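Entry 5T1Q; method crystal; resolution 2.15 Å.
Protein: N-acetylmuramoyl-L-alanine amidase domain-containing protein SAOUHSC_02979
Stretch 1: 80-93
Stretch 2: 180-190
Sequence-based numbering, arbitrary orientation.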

# COMPACT_ATOMS: atom_id res chain seq x y z
N ILE A 80 -13.27 -8.66 19.83
CA ILE A 80 -12.67 -7.93 18.70
C ILE A 80 -13.34 -8.31 17.38
O ILE A 80 -13.73 -9.46 17.18
CB ILE A 80 -11.14 -8.23 18.61
CG1 ILE A 80 -10.42 -7.68 19.84
CG2 ILE A 80 -10.53 -7.65 17.33
CD1 ILE A 80 -8.95 -8.06 19.93
N TYR A 81 -13.51 -7.32 16.49
CA TYR A 81 -14.02 -7.60 15.14
C TYR A 81 -12.92 -8.30 14.36
O TYR A 81 -11.87 -7.72 14.09
CB TYR A 81 -14.38 -6.32 14.38
CG TYR A 81 -15.71 -5.71 14.74
CD1 TYR A 81 -16.89 -6.15 14.12
CD2 TYR A 81 -15.79 -4.65 15.63
CE1 TYR A 81 -18.12 -5.58 14.43
CE2 TYR A 81 -17.01 -4.08 15.95
CZ TYR A 81 -18.17 -4.54 15.35
OH TYR A 81 -19.37 -3.96 15.68
N ALA A 82 -13.16 -9.56 14.01
CA ALA A 82 -12.22 -10.33 13.21
C ALA A 82 -11.99 -9.64 11.86
O ALA A 82 -10.89 -9.67 11.29
CB ALA A 82 -12.74 -11.74 12.99
N SER A 83 -13.04 -9.00 11.35
CA SER A 83 -12.98 -8.27 10.08
C SER A 83 -11.97 -7.13 10.13
O SER A 83 -11.21 -6.94 9.19
CB SER A 83 -14.36 -7.74 9.73
OG SER A 83 -14.92 -7.08 10.85
N VAL A 84 -11.98 -6.38 11.22
CA VAL A 84 -11.04 -5.28 11.38
C VAL A 84 -9.64 -5.86 11.50
O VAL A 84 -8.72 -5.39 10.84
CB VAL A 84 -11.40 -4.38 12.60
CG1 VAL A 84 -10.34 -3.32 12.85
CG2 VAL A 84 -12.76 -3.71 12.38
N MSE A 85 -9.50 -6.93 12.28
CA MSE A 85 -8.20 -7.58 12.48
C MSE A 85 -7.62 -8.13 11.19
O MSE A 85 -6.43 -7.96 10.91
CB MSE A 85 -8.38 -8.67 13.54
CG MSE A 85 -7.11 -9.46 13.83
SE MSE A 85 -7.47 -10.66 15.36
CE MSE A 85 -5.67 -11.43 15.57
N ILE A 86 -8.45 -8.80 10.39
CA ILE A 86 -7.99 -9.38 9.14
C ILE A 86 -7.64 -8.28 8.13
O ILE A 86 -6.66 -8.40 7.39
CB ILE A 86 -9.04 -10.35 8.54
CG1 ILE A 86 -9.23 -11.55 9.46
CG2 ILE A 86 -8.58 -10.83 7.16
CD1 ILE A 86 -10.40 -12.44 9.09
N ALA A 87 -8.44 -7.22 8.11
CA ALA A 87 -8.22 -6.10 7.22
C ALA A 87 -6.91 -5.40 7.56
O ALA A 87 -6.16 -5.03 6.65
CB ALA A 87 -9.38 -5.13 7.29
N GLN A 88 -6.65 -5.20 8.86
CA GLN A 88 -5.40 -4.58 9.29
C GLN A 88 -4.21 -5.46 8.91
O GLN A 88 -3.18 -4.94 8.47
CB GLN A 88 -5.40 -4.25 10.79
CG GLN A 88 -6.18 -3.00 11.13
CD GLN A 88 -5.92 -2.49 12.55
OE1 GLN A 88 -6.57 -2.90 13.51
NE2 GLN A 88 -5.01 -1.53 12.66
N ALA A 89 -4.37 -6.78 9.06
CA ALA A 89 -3.31 -7.71 8.66
C ALA A 89 -3.04 -7.56 7.16
O ALA A 89 -1.88 -7.44 6.75
CB ALA A 89 -3.68 -9.15 8.99
N ILE A 90 -4.10 -7.57 6.36
CA ILE A 90 -3.98 -7.40 4.90
C ILE A 90 -3.28 -6.08 4.54
O ILE A 90 -2.35 -6.07 3.73
CB ILE A 90 -5.38 -7.43 4.22
CG1 ILE A 90 -5.95 -8.85 4.23
CG2 ILE A 90 -5.29 -6.94 2.77
CD1 ILE A 90 -7.42 -8.93 3.86
N LEU A 91 -3.72 -4.98 5.14
CA LEU A 91 -3.19 -3.65 4.84
C LEU A 91 -1.73 -3.47 5.23
O LEU A 91 -0.89 -3.10 4.40
CB LEU A 91 -4.06 -2.59 5.52
CG LEU A 91 -3.80 -1.10 5.24
CD1 LEU A 91 -4.98 -0.28 5.72
CD2 LEU A 91 -2.51 -0.59 5.89
N GLU A 92 -1.43 -3.79 6.49
CA GLU A 92 -0.09 -3.62 7.06
C GLU A 92 0.97 -4.58 6.53
O GLU A 92 2.15 -4.24 6.55
CB GLU A 92 -0.16 -3.74 8.60
CG GLU A 92 -1.05 -2.71 9.28
CD GLU A 92 -0.49 -1.29 9.28
OE1 GLU A 92 0.74 -1.11 9.13
OE2 GLU A 92 -1.30 -0.35 9.46
N SER A 93 0.58 -5.78 6.11
CA SER A 93 1.55 -6.77 5.58
C SER A 93 1.50 -6.94 4.06
O SER A 93 2.26 -7.75 3.51
CB SER A 93 1.24 -8.14 6.17
OG SER A 93 0.04 -8.66 5.64
N ASP A 180 -17.40 1.89 12.85
CA ASP A 180 -17.15 2.74 14.01
C ASP A 180 -15.73 2.44 14.50
O ASP A 180 -14.98 3.36 14.85
CB ASP A 180 -18.19 2.46 15.11
CG ASP A 180 -19.60 2.84 14.68
OD1 ASP A 180 -19.83 4.03 14.40
OD2 ASP A 180 -20.49 1.94 14.64
N ALA A 181 -15.37 1.16 14.45
CA ALA A 181 -14.05 0.72 14.87
C ALA A 181 -12.93 1.22 13.95
O ALA A 181 -11.93 1.75 14.43
CB ALA A 181 -14.01 -0.80 14.97
N THR A 182 -13.11 1.08 12.63
CA THR A 182 -12.09 1.56 11.69
C THR A 182 -11.87 3.08 11.81
O THR A 182 -10.74 3.54 11.69
CB THR A 182 -12.40 1.18 10.23
OG1 THR A 182 -13.63 1.76 9.83
CG2 THR A 182 -12.46 -0.35 10.05
N SER A 183 -12.93 3.85 12.07
CA SER A 183 -12.79 5.32 12.20
C SER A 183 -11.94 5.72 13.41
O SER A 183 -11.31 6.78 13.40
CB SER A 183 -14.15 6.01 12.28
OG SER A 183 -14.77 5.75 13.52
N HIS A 184 -11.94 4.90 14.46
CA HIS A 184 -11.12 5.18 15.65
C HIS A 184 -9.66 4.73 15.48
O HIS A 184 -8.79 5.16 16.23
CB HIS A 184 -11.75 4.58 16.91
CG HIS A 184 -12.97 5.31 17.36
ND1 HIS A 184 -14.25 4.90 17.06
CD2 HIS A 184 -13.11 6.46 18.08
CE1 HIS A 184 -15.12 5.74 17.58
NE2 HIS A 184 -14.46 6.70 18.21
N LEU A 185 -9.40 3.87 14.51
CA LEU A 185 -8.02 3.47 14.19
C LEU A 185 -7.34 4.58 13.38
O LEU A 185 -6.11 4.65 13.30
CB LEU A 185 -7.99 2.16 13.41
CG LEU A 185 -8.40 0.91 14.20
CD1 LEU A 185 -8.66 -0.25 13.27
CD2 LEU A 185 -7.35 0.55 15.24
N SER A 186 -8.17 5.46 12.82
CA SER A 186 -7.75 6.60 12.00
C SER A 186 -6.59 7.45 12.54
O SER A 186 -5.74 7.89 11.78
CB SER A 186 -8.96 7.53 11.77
OG SER A 186 -8.63 8.64 10.95
N LYS A 187 -6.57 7.69 13.85
CA LYS A 187 -5.52 8.55 14.44
C LYS A 187 -4.76 7.93 15.59
O LYS A 187 -3.87 8.56 16.15
CB LYS A 187 -6.14 9.91 14.82
CG LYS A 187 -6.43 10.75 13.57
CD LYS A 187 -7.52 11.80 13.74
CE LYS A 187 -7.90 12.35 12.36
NZ LYS A 187 -9.06 13.28 12.37
N THR A 188 -5.06 6.68 15.91
CA THR A 188 -4.42 6.00 17.02
C THR A 188 -3.47 4.88 16.59
O THR A 188 -2.68 4.39 17.41
CB THR A 188 -5.50 5.39 17.93
OG1 THR A 188 -6.33 4.51 17.17
CG2 THR A 188 -6.37 6.48 18.54
N TYR A 189 -3.54 4.47 15.33
CA TYR A 189 -2.73 3.36 14.84
C TYR A 189 -1.76 3.74 13.72
O TYR A 189 -0.66 3.18 13.65
CB TYR A 189 -3.66 2.27 14.33
CG TYR A 189 -3.03 0.90 14.33
CD1 TYR A 189 -3.08 0.09 15.46
CD2 TYR A 189 -2.36 0.41 13.20
CE1 TYR A 189 -2.52 -1.17 15.47
CE2 TYR A 189 -1.78 -0.85 13.21
CZ TYR A 189 -1.86 -1.63 14.35
OH TYR A 189 -1.30 -2.89 14.38
N ALA A 190 -2.17 4.67 12.86
CA ALA A 190 -1.36 5.11 11.72
C ALA A 190 -1.52 6.59 11.42
O ALA A 190 -2.47 7.24 11.88
CB ALA A 190 -1.73 4.30 10.48
O HOH W 1 0.20 1.43 10.79

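Two segments far apart in sequence can meet through apolar side chains at the centre and progressively more polar ones toward one end. The N-acetylmuramoyl-L-alanine amidase domain-containing protein SAOUHSC_02979 offers a compact example. At the apolar centre stands Val-84, whose side chain, in the t rotamer, uses its two methyls on different neighbours. CG1 of Val-84 lies 3.5 Å from CD1 of Leu-185, a tight methyl-to-methyl contact, while CG2 of Val-84 rests 4.1 Å from CB of Ala-181 and equally 4.1 Å from CG2 of Thr-182. Ala-181 and Leu-185 both point their CA-to-CB bonds toward the first stretch, whereas that of Thr-182 runs sideways. Its hydroxyl is satisfied elsewhere in the structure.

The backbone explains this pattern. From Ala-82 onward the first stretch is helical, and Val-84, Gln-88 and Glu-92, spaced four apart, fall along one side of it and point toward the second stretch. The opposing helix, which begins earlier in the chain and includes Ala-181 and Thr-182, runs in the same general direction, with an angle of 43° between the two axes and a closest approach of 10.5 Å. The backbones come near each other at Val-84 and Thr-182, whose CA atoms are 6.9 Å apart; farther along, CA of Glu-92 and CA of Ala-190 are separated by 10.0 Å. The first helix is regularly bonded, as in the 2.9 Å bond from Gln-88 N to Val-84 O. In the second stretch several backbone bonds are weak, including that from Leu-185 N to Ala-181 O at 3.3 Å.

At the N-terminal end, Tyr-81, in the N-cap position, extends the apolar patch: its CD2 is 4.3 Å from CB of Ala-181, which approaches the ring obliquely.

Toward the other end the chemistry changes by degrees. Gln-88 places OE1 3.4 Å from CD1 of Leu-185 and sets NE2 over one face of the Tyr-189 ring, 3.3 Å from CD2 of Tyr-189. These are packing contacts; both ends of the amide find hydrogen-bonding partners elsewhere in the structure, which lets a polar group sit in a buried contact without going unsatisfied. The same aromatic ring receives Glu-92 differently. OE2 of Glu-92 lies near the ring plane, at the edge, 3.8 Å from CE2 of Tyr-189, where the slightly positive ring hydrogens favour a carboxylate oxygen.

No direct hydrogen bond crosses between the stretches. At the polar margin, a water lies in donor geometry to OE2 of Glu-92, 2.7 Å from its O, and, weakly, to the backbone O of Tyr-189, 3.5 Å from its O, but it has more acceptors in reach than protons, so both need not be served at once. The principle is general: apolar packing forms the centre, and buried polar side chains join it when their hydrogen bonds are met elsewhere. Here the two stretches together bury just 329 Å².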